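Local coordinates for protein split-Soret cytochrome c (Desulfovibrio desulfuricans, PDB 1H21) that carries electrons as a dimeric di-heme cytochrome c with an additional iron-sulfur centre in each subunit, and may take part in sulfate reduction, at residues Y34-W38 and R167-R173; D136-S140 and W154-N158; G45-Y50 and F67-L72. All coordinates share one frame; numbering follows the deposited sequence.

Contacts 1 and 2 meet directly through helix 165-192: Arg167 CB lies 3.5 Å from Trp154 CZ3 and Arg170 CD 3.5 Å from Trp154 CE2, while Leu137 CD1 touches Glu169 CG at 3.8 Å. Contact 1 also reaches contact 3, where Gly36 O approaches Phe46 CD2 (3.5 Å). Contacts 2 and 3 remain apart, about 16 Å between nearest atoms. Along the chain, both are nested inside the loop that contact 1 closes. Cys171 of contact 1 is an inferred ligand of the probable [2Fe-2S] cluster, Gly45 of contact 3 follows another, Cys44, and contact 2 carries Tyr156 of the heme c pockets.

Contact 1: residues Y34-W38 and R167-R173. Unlike the reference sequence in segment 167-173: Cys171 (reference Ala).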
loop_
_atom_site.group_PDB
_atom_site.type_symbol
_atom_site.label_atom_id
_atom_site.label_comp_id
_atom_site.label_asym_id
_atom_site.label_seq_id
_atom_site.Cartn_x
_atom_site.Cartn_y
_atom_site.Cartn_z
ATOM N N TYR A 34 -7.889 16.669 -5.769
ATOM C CA TYR A 34 -8.261 16.484 -7.172
ATOM C C TYR A 34 -7.234 17.171 -8.086
ATOM O O TYR A 34 -6.807 16.605 -9.101
ATOM C CB TYR A 34 -9.669 17.032 -7.423
ATOM C CG TYR A 34 -10.117 17.001 -8.879
ATOM C CD1 TYR A 34 -10.839 15.926 -9.390
ATOM C CD2 TYR A 34 -9.793 18.041 -9.752
ATOM C CE1 TYR A 34 -11.220 15.886 -10.733
ATOM C CE2 TYR A 34 -10.161 18.005 -11.082
ATOM C CZ TYR A 34 -10.872 16.924 -11.569
ATOM O OH TYR A 34 -11.191 16.879 -12.903
ATOM N N ASP A 35 -6.816 18.377 -7.711
ATOM C CA ASP A 35 -5.828 19.125 -8.499
ATOM C C ASP A 35 -4.463 18.448 -8.421
ATOM O O ASP A 35 -3.761 18.277 -9.427
ATOM C CB ASP A 35 -5.714 20.576 -7.995
ATOM C CG ASP A 35 -6.974 21.402 -8.269
ATOM O OD1 ASP A 35 -7.863 20.946 -9.031
ATOM O OD2 ASP A 35 -7.076 22.526 -7.718
ATOM N N GLY A 36 -4.111 18.035 -7.213
ATOM C CA GLY A 36 -2.842 17.379 -6.987
ATOM C C GLY A 36 -2.701 16.131 -7.825
ATOM O O GLY A 36 -1.617 15.869 -8.353
ATOM N N TYR A 37 -3.816 15.414 -8.002
ATOM C CA TYR A 37 -3.859 14.170 -8.770
ATOM C C TYR A 37 -3.300 14.341 -10.187
ATOM O O TYR A 37 -2.528 13.488 -10.679
ATOM C CB TYR A 37 -5.304 13.619 -8.800
ATOM C CG TYR A 37 -5.550 12.492 -9.806
ATOM C CD1 TYR A 37 -5.323 11.150 -9.468
ATOM C CD2 TYR A 37 -5.939 12.776 -11.125
ATOM C CE1 TYR A 37 -5.465 10.122 -10.429
ATOM C CE2 TYR A 37 -6.079 11.770 -12.077
ATOM C CZ TYR A 37 -5.839 10.450 -11.730
ATOM O OH TYR A 37 -5.944 9.477 -12.698
ATOM N N TRP A 38 -3.673 15.442 -10.838
ATOM C CA TRP A 38 -3.224 15.707 -12.194
ATOM C C TRP A 38 -1.815 16.295 -12.253
ATOM O O TRP A 38 -1.092 16.070 -13.213
ATOM C CB TRP A 38 -4.201 16.649 -12.887
ATOM C CG TRP A 38 -5.608 16.193 -12.842
ATOM C CD1 TRP A 38 -6.551 16.577 -11.948
ATOM C CD2 TRP A 38 -6.239 15.256 -13.724
ATOM N NE1 TRP A 38 -7.740 15.938 -12.210
ATOM C CE2 TRP A 38 -7.577 15.120 -13.297
ATOM C CE3 TRP A 38 -5.805 14.511 -14.828
ATOM C CZ2 TRP A 38 -8.491 14.265 -13.936
ATOM C CZ3 TRP A 38 -6.720 13.650 -15.466
ATOM C CH2 TRP A 38 -8.043 13.539 -15.011
ATOM N N ARG A 167 -11.937 6.758 -16.792
ATOM C CA ARG A 167 -11.484 6.107 -15.578
ATOM C C ARG A 167 -10.367 6.883 -14.891
ATOM O O ARG A 167 -10.219 6.812 -13.665
ATOM C CB ARG A 167 -11.200 4.606 -15.781
ATOM C CG ARG A 167 -9.810 4.239 -16.161
ATOM C CD ARG A 167 -8.919 3.938 -14.960
ATOM N NE ARG A 167 -7.583 4.457 -15.246
ATOM C CZ ARG A 167 -6.800 5.067 -14.363
ATOM N NH1 ARG A 167 -7.195 5.217 -13.099
ATOM N NH2 ARG A 167 -5.690 5.654 -14.780
ATOM N N SER A 168 -9.599 7.649 -15.659
ATOM C CA SER A 168 -8.560 8.459 -15.052
ATOM C C SER A 168 -9.252 9.683 -14.419
ATOM O O SER A 168 -8.761 10.246 -13.448
ATOM C CB SER A 168 -7.511 8.878 -16.075
ATOM O OG SER A 168 -7.992 9.888 -16.933
ATOM N N GLU A 169 -10.397 10.084 -14.976
ATOM C CA GLU A 169 -11.165 11.193 -14.420
ATOM C C GLU A 169 -11.757 10.647 -13.126
ATOM O O GLU A 169 -11.699 11.289 -12.083
ATOM C CB GLU A 169 -12.287 11.610 -15.378
ATOM C CG GLU A 169 -13.203 12.727 -14.857
ATOM C CD GLU A 169 -12.497 14.067 -14.644
ATOM O OE1 GLU A 169 -11.667 14.466 -15.480
ATOM O OE2 GLU A 169 -12.806 14.744 -13.638
ATOM N N ARG A 170 -12.281 9.429 -13.189
ATOM C CA ARG A 170 -12.865 8.766 -12.027
ATOM C C ARG A 170 -11.872 8.660 -10.873
ATOM O O ARG A 170 -12.205 9.022 -9.743
ATOM C CB ARG A 170 -13.345 7.355 -12.382
ATOM C CG ARG A 170 -13.843 6.544 -11.183
ATOM C CD ARG A 170 -13.650 5.066 -11.435
ATOM N NE ARG A 170 -14.065 4.203 -10.330
ATOM C CZ ARG A 170 -13.218 3.469 -9.609
ATOM N NH1 ARG A 170 -11.907 3.506 -9.864
ATOM N NH2 ARG A 170 -13.683 2.662 -8.660
ATOM N N CYS A 171 -10.668 8.152 -11.141
ATOM C CA CYS A 171 -9.695 8.009 -10.065
ATOM C C CYS A 171 -9.313 9.366 -9.490
ATOM O O CYS A 171 -9.134 9.500 -8.275
ATOM C CB CYS A 171 -8.485 7.131 -10.466
ATOM S SG CYS A 171 -8.841 5.286 -10.436
ATOM N N GLY A 172 -9.364 10.391 -10.335
ATOM C CA GLY A 172 -9.045 11.743 -9.899
ATOM C C GLY A 172 -10.074 12.256 -8.908
ATOM O O GLY A 172 -9.724 12.913 -7.922
ATOM N N ARG A 173 -11.345 11.946 -9.156
ATOM C CA ARG A 173 -12.421 12.372 -8.274
ATOM C C ARG A 173 -12.410 11.557 -6.996
ATOM O O ARG A 173 -12.668 12.094 -5.918
ATOM C CB ARG A 173 -13.773 12.251 -8.979
ATOM C CG ARG A 173 -13.839 13.076 -10.274
ATOM C CD ARG A 173 -15.184 12.981 -11.005
ATOM N NE ARG A 173 -15.121 13.628 -12.324
ATOM C CZ ARG A 173 -16.175 14.045 -13.029
ATOM N NH1 ARG A 173 -17.409 13.888 -12.551
ATOM N NH2 ARG A 173 -15.988 14.596 -14.230
#
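Helices 26-38 and 165-192 of this strand-free, helix-and-loop subunit cross obliquely, their N-to-C directions 133° apart and their short segments 9.2 Å apart on axis, and Tyr34 comes nearest in backbone to Gly172. Gly172, with no side chain in the way, lets its CA sit over the centre of the Tyr37 ring, 3.5 Å from the centroid, in a CH-pi contact. The Tyr37 side chain, with CG anti to the backbone N (chi1 168°), runs on toward the turn of Ser168 and Cys171. The carbonyl carbon of Cys171, an inferred ligand of the probable [2Fe-2S] cluster, also lies over that ring face, toward the rim, and Cys44, a second inferred ligand, is close to Tyr37. Trp38 brings its six-membered ring to Glu169, CZ2 lying 3.5 Å from OE1. The Glu169 carboxylate gathers the polar part of the contact, its OE1 also accepting from Val133 N. A bend at chi2 turns it back toward Tyr34, whose OH is in addition bonded to Gln131 N. Glu169 OE2 is gripped by two donors, Arg173 NE on its anti lone pair at 2.9 Å, within a salt bridge, and Tyr34 OH on its syn lone pair at 2.8 Å.

Contact 2: residues D136-S140 and W154-N158; sequences DLPMS and WCYEN. With HEC (heme c), chain H.
Trp154 presents the edge of its indole to the segment 136-140, and three residues of that segment line up near the ring plane. Its NE1 donates to Pro138 O at 3.1 Å along an almost straight N-H...O line (176°). The acceptor lies in the indole plane, but the donor stands above the carbonyl plane, 51° out of it. Beside this bond Ser140 OG meets the same edge, 3.2 Å from Trp154 CD1, and farther round the rim Leu137 CD2 approaches CZ2 loosely. The pyrrolidine of Pro138 crosses the indole at about a right angle, with CD near CZ2. With CG anti to the backbone N (chi1 180°), the tryptophan extends from helix 147-158 to the loop that leads into that same helix, so the contact fastens the incoming loop to the far turn of its own helix. Arg170 of helix 165-192 adds a cation-pi contact to the indole. Asn158 ND2 lies over one indole face, toward the rim, and donates to Trp154 O at 2.7 Å; Asn158 N bonds the same oxygen from the opposite face of the carbonyl plane, so two donors hold this helix carbonyl. The Asn158 amide and the Pro138 ring slide past each other in opposite directions, OD1 coming to 3.2 Å from Pro138 CB. One helix position on from Cys155, Tyr156 turns to a heme c: the propionate carbon CBA lies over one face of its ring, 3.5 Å from Tyr156 CG, and Trp222 of the second subunit meets the Tyr156 ring edge-to-face.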
loop_
_atom_site.group_PDB
_atom_site.type_symbol
_atom_site.label_atom_id
_atom_site.label_comp_id
_atom_site.label_asym_id
_atom_site.label_seq_id
_atom_site.Cartn_x
_atom_site.Cartn_y
_atom_site.Cartn_z
ATOM N N ASP A 136 -20.562 13.737 -16.028
ATOM C CA ASP A 136 -21.134 12.836 -15.039
ATOM C C ASP A 136 -20.466 11.494 -15.160
ATOM O O ASP A 136 -20.069 11.103 -16.259
ATOM C CB ASP A 136 -22.620 12.631 -15.322
ATOM C CG ASP A 136 -23.502 13.501 -14.458
ATOM O OD1 ASP A 136 -23.563 14.721 -14.721
ATOM O OD2 ASP A 136 -24.122 12.968 -13.510
ATOM N N LEU A 137 -20.347 10.789 -14.040
ATOM C CA LEU A 137 -19.739 9.458 -14.043
ATOM C C LEU A 137 -20.587 8.500 -13.216
ATOM O O LEU A 137 -21.216 8.907 -12.236
ATOM C CB LEU A 137 -18.295 9.494 -13.521
ATOM C CG LEU A 137 -17.262 10.092 -14.483
ATOM C CD1 LEU A 137 -15.941 10.376 -13.776
ATOM C CD2 LEU A 137 -17.062 9.162 -15.679
ATOM N N PRO A 138 -20.682 7.230 -13.652
ATOM C CA PRO A 138 -21.465 6.211 -12.943
ATOM C C PRO A 138 -20.808 5.991 -11.598
ATOM O O PRO A 138 -19.586 6.057 -11.488
ATOM C CB PRO A 138 -21.290 4.963 -13.815
ATOM C CG PRO A 138 -20.905 5.499 -15.156
ATOM C CD PRO A 138 -20.001 6.642 -14.816
ATOM N N MET A 139 -21.608 5.728 -10.581
ATOM C CA MET A 139 -21.076 5.507 -9.244
ATOM C C MET A 139 -21.265 4.043 -8.872
ATOM O O MET A 139 -22.214 3.400 -9.338
ATOM C CB MET A 139 -21.826 6.382 -8.229
ATOM C CG MET A 139 -21.735 7.877 -8.465
ATOM S SD MET A 139 -22.953 8.762 -7.472
ATOM C CE MET A 139 -23.595 7.498 -6.390
ATOM N N SER A 140 -20.386 3.523 -8.019
ATOM C CA SER A 140 -20.489 2.139 -7.570
ATOM C C SER A 140 -19.703 1.926 -6.290
ATOM O O SER A 140 -18.857 2.746 -5.919
ATOM C CB SER A 140 -20.015 1.162 -8.657
ATOM O OG SER A 140 -18.661 1.379 -9.016
ATOM N N TRP A 154 -15.544 -1.757 -11.827
ATOM C CA TRP A 154 -16.227 -0.582 -12.362
ATOM C C TRP A 154 -16.149 -0.498 -13.902
ATOM O O TRP A 154 -17.162 -0.252 -14.560
ATOM C CB TRP A 154 -15.637 0.673 -11.706
ATOM C CG TRP A 154 -16.230 1.987 -12.138
ATOM C CD1 TRP A 154 -17.269 2.662 -11.544
ATOM C CD2 TRP A 154 -15.757 2.836 -13.195
ATOM N NE1 TRP A 154 -17.453 3.876 -12.158
ATOM C CE2 TRP A 154 -16.541 4.011 -13.172
ATOM C CE3 TRP A 154 -14.732 2.718 -14.153
ATOM C CZ2 TRP A 154 -16.335 5.069 -14.071
ATOM C CZ3 TRP A 154 -14.526 3.766 -15.044
ATOM C CH2 TRP A 154 -15.326 4.930 -14.997
ATOM N N CYS A 155 -14.957 -0.681 -14.473
ATOM C CA CYS A 155 -14.774 -0.639 -15.930
ATOM C C CYS A 155 -15.593 -1.746 -16.604
ATOM O O CYS A 155 -16.289 -1.514 -17.602
ATOM C CB CYS A 155 -13.288 -0.781 -16.308
ATOM S SG CYS A 155 -12.251 0.709 -16.094
ATOM N N TYR A 156 -15.520 -2.943 -16.030
ATOM C CA TYR A 156 -16.250 -4.112 -16.516
ATOM C C TYR A 156 -17.736 -3.841 -16.545
ATOM O O TYR A 156 -18.384 -3.990 -17.586
ATOM C CB TYR A 156 -16.006 -5.309 -15.597
ATOM C CG TYR A 156 -16.825 -6.531 -15.951
ATOM C CD1 TYR A 156 -16.733 -7.108 -17.229
ATOM C CD2 TYR A 156 -17.666 -7.135 -15.013
ATOM C CE1 TYR A 156 -17.455 -8.265 -17.571
ATOM C CE2 TYR A 156 -18.394 -8.297 -15.338
ATOM C CZ TYR A 156 -18.276 -8.853 -16.625
ATOM O OH TYR A 156 -18.941 -10.008 -16.960
ATOM N N GLU A 157 -18.273 -3.540 -15.366
ATOM C CA GLU A 157 -19.681 -3.246 -15.182
ATOM C C GLU A 157 -20.197 -2.103 -16.059
ATOM O O GLU A 157 -21.320 -2.167 -16.555
ATOM C CB GLU A 157 -19.953 -2.950 -13.707
ATOM C CG GLU A 157 -19.847 -4.191 -12.826
ATOM C CD GLU A 157 -20.084 -3.914 -11.337
ATOM O OE1 GLU A 157 -20.039 -2.728 -10.913
ATOM O OE2 GLU A 157 -20.297 -4.904 -10.583
ATOM N N ASN A 158 -19.363 -1.090 -16.285
ATOM C CA ASN A 158 -19.751 0.068 -17.101
ATOM C C ASN A 158 -19.280 0.057 -18.561
ATOM O O ASN A 158 -19.483 1.034 -19.282
ATOM C CB ASN A 158 -19.284 1.361 -16.426
ATOM C CG ASN A 158 -19.985 1.606 -15.100
ATOM O OD1 ASN A 158 -21.164 2.004 -15.072
ATOM N ND2 ASN A 158 -19.283 1.354 -13.989
HETATM FE FE HEC H . -8.816 -9.762 -11.016
HETATM C CHA HEC H . -11.905 -8.479 -11.138
HETATM C CHB HEC H . -8.626 -9.697 -14.466
HETATM C CHC HEC H . -5.488 -10.441 -10.841
HETATM C CHD HEC H . -9.182 -10.598 -7.778
HETATM N NA HEC H . -10.068 -9.256 -12.456
HETATM C C1A HEC H . -11.254 -8.581 -12.316
HETATM C C2A HEC H . -11.791 -8.111 -13.581
HETATM C C3A HEC H . -10.921 -8.601 -14.561
HETATM C C4A HEC H . -9.850 -9.313 -13.841
HETATM C CMA HEC H . -10.972 -8.383 -16.074
HETATM C CAA HEC H . -13.083 -7.302 -13.800
HETATM C CBA HEC H . -14.324 -8.157 -14.058
HETATM C CGA HEC H . -15.051 -8.625 -12.805
HETATM O O1A HEC H . -15.336 -9.834 -12.674
HETATM O O2A HEC H . -15.382 -7.771 -11.965
HETATM N NB HEC H . -7.366 -10.076 -12.385
HETATM C C1B HEC H . -7.462 -10.050 -13.775
HETATM C C2B HEC H . -6.142 -10.218 -14.419
HETATM C C3B HEC H . -5.241 -10.292 -13.368
HETATM C C4B HEC H . -6.021 -10.255 -12.130
HETATM C CMB HEC H . -5.827 -10.341 -15.931
HETATM C CAB HEC H . -3.844 -10.403 -13.474
HETATM C CBB HEC H . -3.067 -9.387 -14.180
HETATM N NC HEC H . -7.601 -10.289 -9.541
HETATM C C1C HEC H . -6.227 -10.471 -9.635
HETATM C C2C HEC H . -5.682 -10.779 -8.323
HETATM C C3C HEC H . -6.730 -10.816 -7.393
HETATM C C4C HEC H . -7.898 -10.550 -8.213
HETATM C CMC HEC H . -4.195 -11.116 -8.071
HETATM C CAC HEC H . -6.669 -11.229 -6.036
HETATM C CBC HEC H . -5.936 -10.544 -4.940
HETATM N ND HEC H . -10.285 -9.674 -9.807
HETATM C C1D HEC H . -10.317 -10.181 -8.528
HETATM C C2D HEC H . -11.590 -9.885 -7.917
HETATM C C3D HEC H . -12.341 -9.192 -8.784
HETATM C C4D HEC H . -11.502 -9.055 -9.970
HETATM C CMD HEC H . -11.986 -10.248 -6.511
HETATM C CAD HEC H . -13.774 -8.688 -8.538
HETATM C CBD HEC H . -14.819 -9.683 -9.020
HETATM C CGD HEC H . -16.243 -9.180 -8.818
HETATM O O1D HEC H . -16.701 -8.305 -9.600
HETATM O O2D HEC H . -16.897 -9.660 -7.858
#

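Contact 3: residues G45-Y50 and F67-L72; sequences GFGAFY and FPFAML
Phe49 carries Leu72 on one face of its ring: CD1 of the leucine stands 3.6 Å from the ring centroid, 23° off the normal, in a CH-pi contact, while CD2 rests against Phe49 CB. The far end of its ring reaches Phe67, where Phe49 CE2 comes over a face of the Phe67 ring, 3.5 Å from Phe67 CE2; the two planes are turned 33° from each other, an oblique pairing. Phe69 meets the Phe49 ring at a third place, Phe69 CD2 lying at the edge of the Phe49 ring, near its plane. Tyr50 directs its own edge onto a face of Phe69 in a T-shaped pair, with centroids 4.9 Å apart and planes at 67°. The opposite face of Phe69 is covered by Phe67 O from its own segment. All of this is a buried aromatic cluster between helix 44-60 and the link to helix 87-99, which makes an inverse gamma turn at Pro68 before a 3-10 turn at 69-72. Phe46, Phe49 and Tyr50 all hold CG anti to the backbone N, which brings the ends of the three side chains to that link. Phe46 lies against the 3-10 turn with its edge: CD1 is 3.3 Å from Phe69 O, and CE1 packs at 3.6 Å on Phe69 CB. Leu72 CB closes against the helix backbone at Gly45, 3.8 Å from its carbonyl C. The second subunit extends the cluster, its Phe67 meeting Phe67 and its Phe10 pairing edge-to-face with Tyr50, while Tyr50 OH is hydrogen-bonded to Glu58 of its own chain and to Phe10 N of the second subunit.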
loop_
_atom_site.group_PDB
_atom_site.type_symbol
_atom_site.label_atom_id
_atom_site.label_comp_id
_atom_site.label_asym_id
_atom_site.label_seq_id
_atom_site.Cartn_x
_atom_site.Cartn_y
_atom_site.Cartn_z
ATOM N N GLY A 45 -2.145 8.965 -4.655
ATOM C CA GLY A 45 -1.454 9.123 -3.390
ATOM C C GLY A 45 -0.941 10.533 -3.171
ATOM O O GLY A 45 -1.087 11.114 -2.092
ATOM N N PHE A 46 -0.354 11.104 -4.209
ATOM C CA PHE A 46 0.194 12.448 -4.105
ATOM C C PHE A 46 -0.904 13.473 -3.815
ATOM O O PHE A 46 -0.862 14.155 -2.793
ATOM C CB PHE A 46 0.971 12.794 -5.373
ATOM C CG PHE A 46 1.523 14.180 -5.384
ATOM C CD1 PHE A 46 2.780 14.447 -4.841
ATOM C CD2 PHE A 46 0.798 15.220 -5.960
ATOM C CE1 PHE A 46 3.315 15.737 -4.877
ATOM C CE2 PHE A 46 1.317 16.524 -6.006
ATOM C CZ PHE A 46 2.577 16.781 -5.463
ATOM N N GLY A 47 -1.925 13.523 -4.661
ATOM C CA GLY A 47 -3.008 14.465 -4.438
ATOM C C GLY A 47 -3.613 14.411 -3.039
ATOM O O GLY A 47 -3.761 15.443 -2.391
ATOM N N ALA A 48 -3.956 13.217 -2.567
ATOM C CA ALA A 48 -4.547 13.068 -1.251
ATOM C C ALA A 48 -3.566 13.450 -0.155
ATOM O O ALA A 48 -3.900 14.222 0.744
ATOM C CB ALA A 48 -5.031 11.649 -1.044
ATOM N N PHE A 49 -2.351 12.919 -0.215
ATOM C CA PHE A 49 -1.366 13.230 0.820
ATOM C C PHE A 49 -1.160 14.735 0.899
ATOM O O PHE A 49 -1.294 15.352 1.953
ATOM C CB PHE A 49 -0.023 12.555 0.549
ATOM C CG PHE A 49 0.939 12.711 1.675
ATOM C CD1 PHE A 49 0.902 11.840 2.756
ATOM C CD2 PHE A 49 1.838 13.776 1.692
ATOM C CE1 PHE A 49 1.749 12.023 3.867
ATOM C CE2 PHE A 49 2.694 13.977 2.785
ATOM C CZ PHE A 49 2.647 13.092 3.881
ATOM N N TYR A 50 -0.854 15.333 -0.237
ATOM C CA TYR A 50 -0.647 16.763 -0.258
ATOM C C TYR A 50 -1.843 17.567 0.260
ATOM O O TYR A 50 -1.663 18.483 1.056
ATOM C CB TYR A 50 -0.271 17.244 -1.650
ATOM C CG TYR A 50 0.182 18.682 -1.649
ATOM C CD1 TYR A 50 1.535 18.995 -1.591
ATOM C CD2 TYR A 50 -0.738 19.735 -1.705
ATOM C CE1 TYR A 50 1.969 20.317 -1.594
ATOM C CE2 TYR A 50 -0.311 21.066 -1.705
ATOM C CZ TYR A 50 1.047 21.339 -1.652
ATOM O OH TYR A 50 1.508 22.630 -1.693
ATOM N N PHE A 67 8.366 18.171 3.815
ATOM C CA PHE A 67 8.136 16.820 3.311
ATOM C C PHE A 67 8.371 16.642 1.798
ATOM O O PHE A 67 8.007 17.513 0.988
ATOM C CB PHE A 67 6.718 16.371 3.671
ATOM C CG PHE A 67 6.507 14.900 3.550
ATOM C CD1 PHE A 67 6.672 14.070 4.662
ATOM C CD2 PHE A 67 6.143 14.335 2.325
ATOM C CE1 PHE A 67 6.475 12.693 4.562
ATOM C CE2 PHE A 67 5.943 12.968 2.204
ATOM C CZ PHE A 67 6.107 12.139 3.329
ATOM N N PRO A 68 9.053 15.545 1.405
ATOM C CA PRO A 68 9.330 15.250 -0.014
ATOM C C PRO A 68 8.042 14.680 -0.660
ATOM O O PRO A 68 7.940 13.479 -0.921
ATOM C CB PRO A 68 10.460 14.211 0.070
ATOM C CG PRO A 68 10.212 13.517 1.388
ATOM C CD PRO A 68 9.792 14.630 2.306
ATOM N N PHE A 69 7.081 15.557 -0.939
ATOM C CA PHE A 69 5.767 15.154 -1.457
ATOM C C PHE A 69 5.682 14.179 -2.614
ATOM O O PHE A 69 4.886 13.245 -2.581
ATOM C CB PHE A 69 4.897 16.381 -1.759
ATOM C CG PHE A 69 4.644 17.243 -0.564
ATOM C CD1 PHE A 69 5.299 18.460 -0.420
ATOM C CD2 PHE A 69 3.815 16.813 0.453
ATOM C CE1 PHE A 69 5.130 19.219 0.715
ATOM C CE2 PHE A 69 3.642 17.578 1.598
ATOM C CZ PHE A 69 4.298 18.773 1.727
ATOM N N ALA A 70 6.504 14.381 -3.631
ATOM C CA ALA A 70 6.476 13.506 -4.793
ATOM C C ALA A 70 6.769 12.051 -4.442
ATOM O O ALA A 70 6.500 11.166 -5.250
ATOM C CB ALA A 70 7.408 13.988 -5.845
ATOM N N MET A 71 7.268 11.793 -3.232
ATOM C CA MET A 71 7.536 10.422 -2.824
ATOM C C MET A 71 6.233 9.631 -2.956
ATOM O O MET A 71 6.252 8.422 -3.241
ATOM C CB MET A 71 8.035 10.337 -1.374
ATOM C CG MET A 71 8.346 8.897 -0.908
ATOM S SD MET A 71 8.725 8.711 0.860
ATOM C CE MET A 71 7.194 8.163 1.517
ATOM N N LEU A 72 5.106 10.324 -2.791
ATOM C CA LEU A 72 3.812 9.674 -2.888
ATOM C C LEU A 72 3.386 9.319 -4.290
ATOM O O LEU A 72 2.338 8.718 -4.484
ATOM C CB LEU A 72 2.730 10.429 -2.127
ATOM C CG LEU A 72 2.975 10.052 -0.672
ATOM C CD1 LEU A 72 3.525 11.248 0.055
ATOM C CD2 LEU A 72 1.720 9.525 -0.023
#